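Local coordinates for putative uronate isomerase (Thermotoga maritima, PDB 4NAR), which is of uncertain function but may have lactate racemase activity, at residues H315-P318 with Q319-K322; G328-C331 with K332-K336; P382-E385 with C386-V389. All coordinates share one frame; numbering follows the deposited sequence.

Interaction 1: residues H315-P318 with Q319-K322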
# COMPACT_ATOMS: atom_id res chain seq x y z
N HIS A 315 -0.23 -14.75 2.99
CA HIS A 315 -1.24 -13.75 3.35
C HIS A 315 -1.80 -14.19 4.70
O HIS A 315 -1.75 -15.38 5.01
CB HIS A 315 -2.35 -13.70 2.29
CG HIS A 315 -3.17 -12.44 2.33
ND1 HIS A 315 -4.17 -12.22 3.25
CD2 HIS A 315 -3.13 -11.34 1.54
CE1 HIS A 315 -4.71 -11.04 3.04
NE2 HIS A 315 -4.10 -10.48 2.00
N SER A 316 -2.31 -13.25 5.50
CA SER A 316 -2.83 -13.62 6.82
C SER A 316 -4.27 -14.15 6.75
O SER A 316 -4.71 -14.93 7.60
CB SER A 316 -2.71 -12.47 7.83
OG SER A 316 -3.31 -11.28 7.33
N ASN A 317 -4.99 -13.71 5.72
CA ASN A 317 -6.32 -14.23 5.44
C ASN A 317 -6.22 -15.65 4.84
O ASN A 317 -5.72 -15.83 3.73
CB ASN A 317 -7.04 -13.29 4.47
CG ASN A 317 -8.45 -13.73 4.17
OD1 ASN A 317 -8.67 -14.52 3.25
ND2 ASN A 317 -9.42 -13.23 4.94
N PRO A 318 -6.70 -16.67 5.59
CA PRO A 318 -6.48 -18.09 5.24
C PRO A 318 -6.93 -18.42 3.83
O PRO A 318 -6.26 -19.16 3.10
CB PRO A 318 -7.39 -18.85 6.23
CG PRO A 318 -7.56 -17.91 7.39
CD PRO A 318 -7.58 -16.52 6.77
N GLN A 319 -8.06 -17.85 3.45
CA GLN A 319 -8.61 -18.08 2.14
C GLN A 319 -7.67 -17.54 1.06
O GLN A 319 -7.32 -18.26 0.12
CB GLN A 319 -9.99 -17.45 2.03
CG GLN A 319 -10.57 -17.49 0.63
CD GLN A 319 -11.55 -18.63 0.44
OE1 GLN A 319 -12.77 -18.41 0.30
NE2 GLN A 319 -11.03 -19.87 0.42
N MSE A 320 -7.26 -16.28 1.19
CA MSE A 320 -6.33 -15.68 0.21
C MSE A 320 -4.97 -16.39 0.17
O MSE A 320 -4.39 -16.56 -0.91
CB MSE A 320 -6.18 -14.17 0.41
CG MSE A 320 -7.14 -13.36 -0.48
SE MSE A 320 -7.45 -11.53 0.10
CE MSE A 320 -5.98 -10.70 -0.84
N ASP A 321 -4.49 -16.81 1.33
CA ASP A 321 -3.29 -17.64 1.46
C ASP A 321 -3.43 -18.96 0.67
O ASP A 321 -2.52 -19.35 -0.08
CB ASP A 321 -3.00 -17.91 2.94
CG ASP A 321 -1.69 -18.65 3.15
OD1 ASP A 321 -0.65 -17.98 3.36
OD2 ASP A 321 -1.70 -19.91 3.11
N LYS A 322 -4.58 -19.63 0.82
CA LYS A 322 -4.92 -20.83 0.04
C LYS A 322 -4.89 -20.50 -1.46
O LYS A 322 -4.34 -21.25 -2.27
CB LYS A 322 -6.32 -21.32 0.41
CG LYS A 322 -6.47 -22.83 0.58
CD LYS A 322 -7.76 -23.15 1.36
CE LYS A 322 -7.71 -22.57 2.79
NZ LYS A 322 -9.05 -22.06 3.31
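Over one face of the His315 ring lies Met320, present as selenomethionine: its CB stands 4.1 Å from the ring centroid in a CH-pi contact, offset toward the rim, and SE comes to 4.3 Å from that centroid as the selenium counterpart of a Met-aromatic contact. The terminal CE curls back to 3.4 Å from His315 NE2. At the ring edge, in the ring plane, Asn317 N gives a 3.0 Å hydrogen bond to His315 ND1; NE2 is hydrogen-bonded to Thr72 OG1, and Trp283 meets the ring edge-to-face. With both ring nitrogens hydrogen-bonded, the imidazole is probably held in its rotation; chi1 of -161° turns the ring away from the backbone N and lays it against Met320. Asn317 is the N-cap: its OD1 accepts from Met320 N at 3.1 Å, in the carbonyl plane and on a lone pair, while its backbone O receives Asp321 N at 2.9 Å. Asp321 also ties the loop to the helix. Its OD1 takes His315 N at 3.3 Å on the anti lone pair and also accepts from Phe314 N, whereas OD2 forms a salt bridge with Arg325. With an alanine at His315, Asn317 N would probably lose its in-plane acceptor and Met320 the surface it lies on, so both the turn and the selenomethionyl side chain could shift. A sulfate, probably from the crystallisation liquor, lies about 5 Å from the Met320 side chain. The turn leads from strand 302-308 of the five-stranded parallel sheet into helix 318-327; facing it are Thr72, in the loop between strand 63-68 and helix 78-85, and Phe102, which touches Asn317 and Met320 from the loop between strands 94-97 and 107-113.

Interaction 2: residues G328-C331 with K332-K336; sequences GYHC and KDYVK
His330 lays its imidazole over the Tyr334 ring in an offset stack, centroids 3.9 Å apart and planes at 12°. The overlap is centred rather than peripheral: Tyr334 CE2 sits above the middle of the imidazole, and His330 ND1 above the middle of the phenol ring. The closest ring approach is His330 CG to Tyr334 CD2, 3.4 Å. A chi1 of 177° swings the Tyr334 ring from the first helical turn toward the loop. Beyond the stack, Glu369 clasps the loop with both carboxylate oxygens, OE2 bonding His330 ND1 and OE1 bonding Cys331 N, and Phe362 meets the Tyr334 ring edge-to-face. Cys331 SG, held between its own backbone N and carbonyl carbon (chi1 69°), accepts a weak bond from Tyr334 N at 3.7 Å. Its backbone O receives Val335 N at 3.1 Å, and Val335 CG2 packs against that same Cys331 O at 3.2 Å. This is a helix N-cap with cysteine sulfur as the weak capping acceptor, accompanied by an aromatic stack from the preceding residue, at the turn joining helix 318-327 to helix 332-341.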
# COMPACT_ATOMS: atom_id res chain seq x y z
N GLY A 328 0.02 -20.12 -7.47
CA GLY A 328 1.47 -19.95 -7.46
C GLY A 328 1.93 -18.75 -8.28
O GLY A 328 1.11 -18.01 -8.88
N TYR A 329 3.24 -18.54 -8.34
CA TYR A 329 3.77 -17.31 -8.92
C TYR A 329 4.20 -17.46 -10.37
O TYR A 329 5.11 -18.23 -10.69
CB TYR A 329 4.91 -16.78 -8.05
CG TYR A 329 4.44 -16.26 -6.70
CD1 TYR A 329 4.10 -14.91 -6.54
CD2 TYR A 329 4.32 -17.10 -5.60
CE1 TYR A 329 3.67 -14.41 -5.31
CE2 TYR A 329 3.90 -16.62 -4.37
CZ TYR A 329 3.57 -15.26 -4.23
OH TYR A 329 3.13 -14.76 -3.01
N HIS A 330 3.56 -16.70 -11.25
CA HIS A 330 3.74 -16.86 -12.69
C HIS A 330 3.63 -15.52 -13.42
O HIS A 330 3.21 -14.52 -12.83
CB HIS A 330 2.65 -17.78 -13.24
CG HIS A 330 2.64 -19.15 -12.63
ND1 HIS A 330 3.33 -20.21 -13.17
CD2 HIS A 330 2.00 -19.63 -11.52
CE1 HIS A 330 3.12 -21.29 -12.43
NE2 HIS A 330 2.33 -20.96 -11.43
N CYS A 331 4.00 -15.53 -14.70
CA CYS A 331 3.98 -14.33 -15.53
C CYS A 331 2.55 -14.01 -15.96
O CYS A 331 1.63 -14.83 -15.78
CB CYS A 331 4.87 -14.51 -16.78
SG CYS A 331 4.24 -15.73 -18.01
N LYS A 332 2.38 -12.81 -16.53
CA LYS A 332 1.06 -12.31 -16.87
C LYS A 332 0.31 -13.21 -17.84
O LYS A 332 -0.89 -13.45 -17.66
CB LYS A 332 1.15 -10.90 -17.46
CG LYS A 332 -0.17 -10.14 -17.38
CD LYS A 332 -0.28 -9.10 -18.47
CE LYS A 332 0.90 -8.16 -18.45
NZ LYS A 332 0.57 -6.85 -19.11
N ASP A 333 1.00 -13.71 -18.86
CA ASP A 333 0.34 -14.53 -19.88
C ASP A 333 -0.09 -15.90 -19.36
O ASP A 333 -1.12 -16.42 -19.80
CB ASP A 333 1.19 -14.64 -21.16
CG ASP A 333 1.13 -13.37 -22.00
OD1 ASP A 333 0.23 -12.52 -21.77
OD2 ASP A 333 1.99 -13.23 -22.91
N TYR A 334 0.66 -16.46 -18.43
CA TYR A 334 0.22 -17.69 -17.77
C TYR A 334 -1.04 -17.44 -16.95
O TYR A 334 -1.96 -18.27 -16.92
CB TYR A 334 1.32 -18.25 -16.86
CG TYR A 334 0.89 -19.47 -16.09
CD1 TYR A 334 1.22 -20.75 -16.53
CD2 TYR A 334 0.15 -19.35 -14.92
CE1 TYR A 334 0.81 -21.88 -15.82
CE2 TYR A 334 -0.27 -20.47 -14.22
CZ TYR A 334 0.06 -21.73 -14.66
OH TYR A 334 -0.35 -22.83 -13.93
N VAL A 335 -1.09 -16.30 -16.26
CA VAL A 335 -2.18 -16.01 -15.34
C VAL A 335 -3.50 -15.73 -16.08
O VAL A 335 -4.57 -16.21 -15.69
CB VAL A 335 -1.80 -14.89 -14.35
CG1 VAL A 335 -2.95 -14.54 -13.40
CG2 VAL A 335 -0.56 -15.31 -13.56
N LYS A 336 -3.41 -14.96 -17.17
CA LYS A 336 -4.56 -14.73 -18.04
C LYS A 336 -5.14 -16.04 -18.54
O LYS A 336 -6.36 -16.21 -18.61
CB LYS A 336 -4.16 -13.87 -19.24
CG LYS A 336 -4.10 -12.39 -18.93
CD LYS A 336 -3.12 -11.71 -19.87
CE LYS A 336 -3.55 -10.31 -20.20
NZ LYS A 336 -3.85 -10.18 -21.66

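Interaction 3: residues P382-E385 with C386-V389; sequences PEDE and CRAV
Arg387 begins beside the backbone of the preceding helical turn, its CB 4.0 Å from Glu383 O. CG, set between the backbone N and the carbonyl carbon (chi1 81°), rests 3.7 Å from Asp384 O. A bend at chi3 (71°) then brings the guanidinium up to the two acidic side chains. NH1 lies 3.3 Å from Asp384 OD1, a salt bridge of charges alone: the oxygen is over one face of the guanidinium, well out of its plane, and no N-H points at it. NH2 reaches Glu383 OE2 at 3.5 Å in a second, oblique salt bridge, the carboxylate and guanidinium planes 66° apart. One arginine is thus shared by the carboxylates three and four residues earlier on helix 383-388, the helix of a beta-alpha-beta unit between parallel strands 373-379 and 392-393. Backbone bonds run alongside, Arg387 N to Glu383 O at 3.0 Å and Cys386 N to Pro382 O at 2.9 Å. The network is on the exposed side, where Asp384 and Arg387 also touch a crystal neighbour, so their exact pose may partly reflect the lattice. Cys386, by contrast, is buried and touches Ile381 and Tyr393, the latter on strand 392-393.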
# COMPACT_ATOMS: atom_id res chain seq x y z
N PRO A 382 9.43 -23.06 4.24
CA PRO A 382 10.37 -24.12 3.83
C PRO A 382 10.63 -24.13 2.33
O PRO A 382 9.77 -23.70 1.53
CB PRO A 382 9.67 -25.41 4.27
CG PRO A 382 8.82 -25.00 5.42
CD PRO A 382 8.32 -23.60 5.06
N GLU A 383 11.80 -24.63 1.97
CA GLU A 383 12.20 -24.75 0.57
C GLU A 383 11.12 -25.43 -0.30
O GLU A 383 10.79 -24.94 -1.38
CB GLU A 383 13.53 -25.50 0.43
CG GLU A 383 13.89 -25.82 -1.02
CD GLU A 383 15.31 -26.37 -1.17
OE1 GLU A 383 15.92 -26.77 -0.15
OE2 GLU A 383 15.81 -26.40 -2.33
N ASP A 384 10.60 -26.55 0.17
CA ASP A 384 9.63 -27.30 -0.62
C ASP A 384 8.33 -26.51 -0.81
O ASP A 384 7.73 -26.57 -1.88
CB ASP A 384 9.37 -28.69 -0.01
CG ASP A 384 10.58 -29.62 -0.15
OD1 ASP A 384 11.41 -29.41 -1.07
OD2 ASP A 384 10.71 -30.56 0.67
N GLU A 385 7.93 -25.76 0.21
CA GLU A 385 6.74 -24.94 0.11
C GLU A 385 6.94 -23.75 -0.81
O GLU A 385 6.00 -23.28 -1.46
CB GLU A 385 6.24 -24.54 1.51
CG GLU A 385 5.26 -25.59 2.08
CD GLU A 385 5.32 -25.74 3.60
OE1 GLU A 385 5.58 -24.73 4.29
OE2 GLU A 385 5.07 -26.88 4.10
N CYS A 386 8.19 -23.28 -0.90
CA CYS A 386 8.56 -22.25 -1.88
C CYS A 386 8.48 -22.73 -3.33
O CYS A 386 7.91 -22.05 -4.20
CB CYS A 386 9.98 -21.74 -1.61
SG CYS A 386 10.15 -20.67 -0.15
N ARG A 387 9.07 -23.89 -3.62
CA ARG A 387 9.06 -24.34 -5.01
C ARG A 387 7.64 -24.74 -5.42
O ARG A 387 7.25 -24.53 -6.58
CB ARG A 387 10.12 -25.40 -5.30
CG ARG A 387 9.79 -26.82 -4.92
CD ARG A 387 10.66 -27.78 -5.74
NE ARG A 387 12.07 -27.76 -5.34
CZ ARG A 387 12.67 -28.74 -4.67
NH1 ARG A 387 11.99 -29.84 -4.34
NH2 ARG A 387 13.96 -28.65 -4.33
N ALA A 388 6.86 -25.23 -4.45
CA ALA A 388 5.43 -25.50 -4.63
C ALA A 388 4.69 -24.31 -5.24
O ALA A 388 3.76 -24.50 -6.02
CB ALA A 388 4.79 -25.91 -3.29
N VAL A 389 5.10 -23.09 -4.89
CA VAL A 389 4.43 -21.88 -5.39
C VAL A 389 5.28 -21.23 -6.47
O VAL A 389 5.07 -20.05 -6.82
CB VAL A 389 4.12 -20.86 -4.25
CG1 VAL A 389 3.21 -21.52 -3.21
CG2 VAL A 389 5.42 -20.31 -3.59

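Along the chain the three contacts follow in series, none nested or crossing. Interaction 1 closes the loop after strand 302-308 onto the start of helix 318-327; interaction 2 turns that helix's far end into helix 332-341; interaction 3 lies much later, within helix 383-388 between strands 373-379 and 392-393. Interactions 2 and 3, centres 17 Å apart, touch directly: Tyr329 N probably donates to Val389 O at 2.8 Å, joining the inter-helix turn to the 386-389 segment. Interaction 1 touches neither, but Phe314, just ahead of interaction 1, packs against both Tyr329 and Val389 and so bridges the three regions.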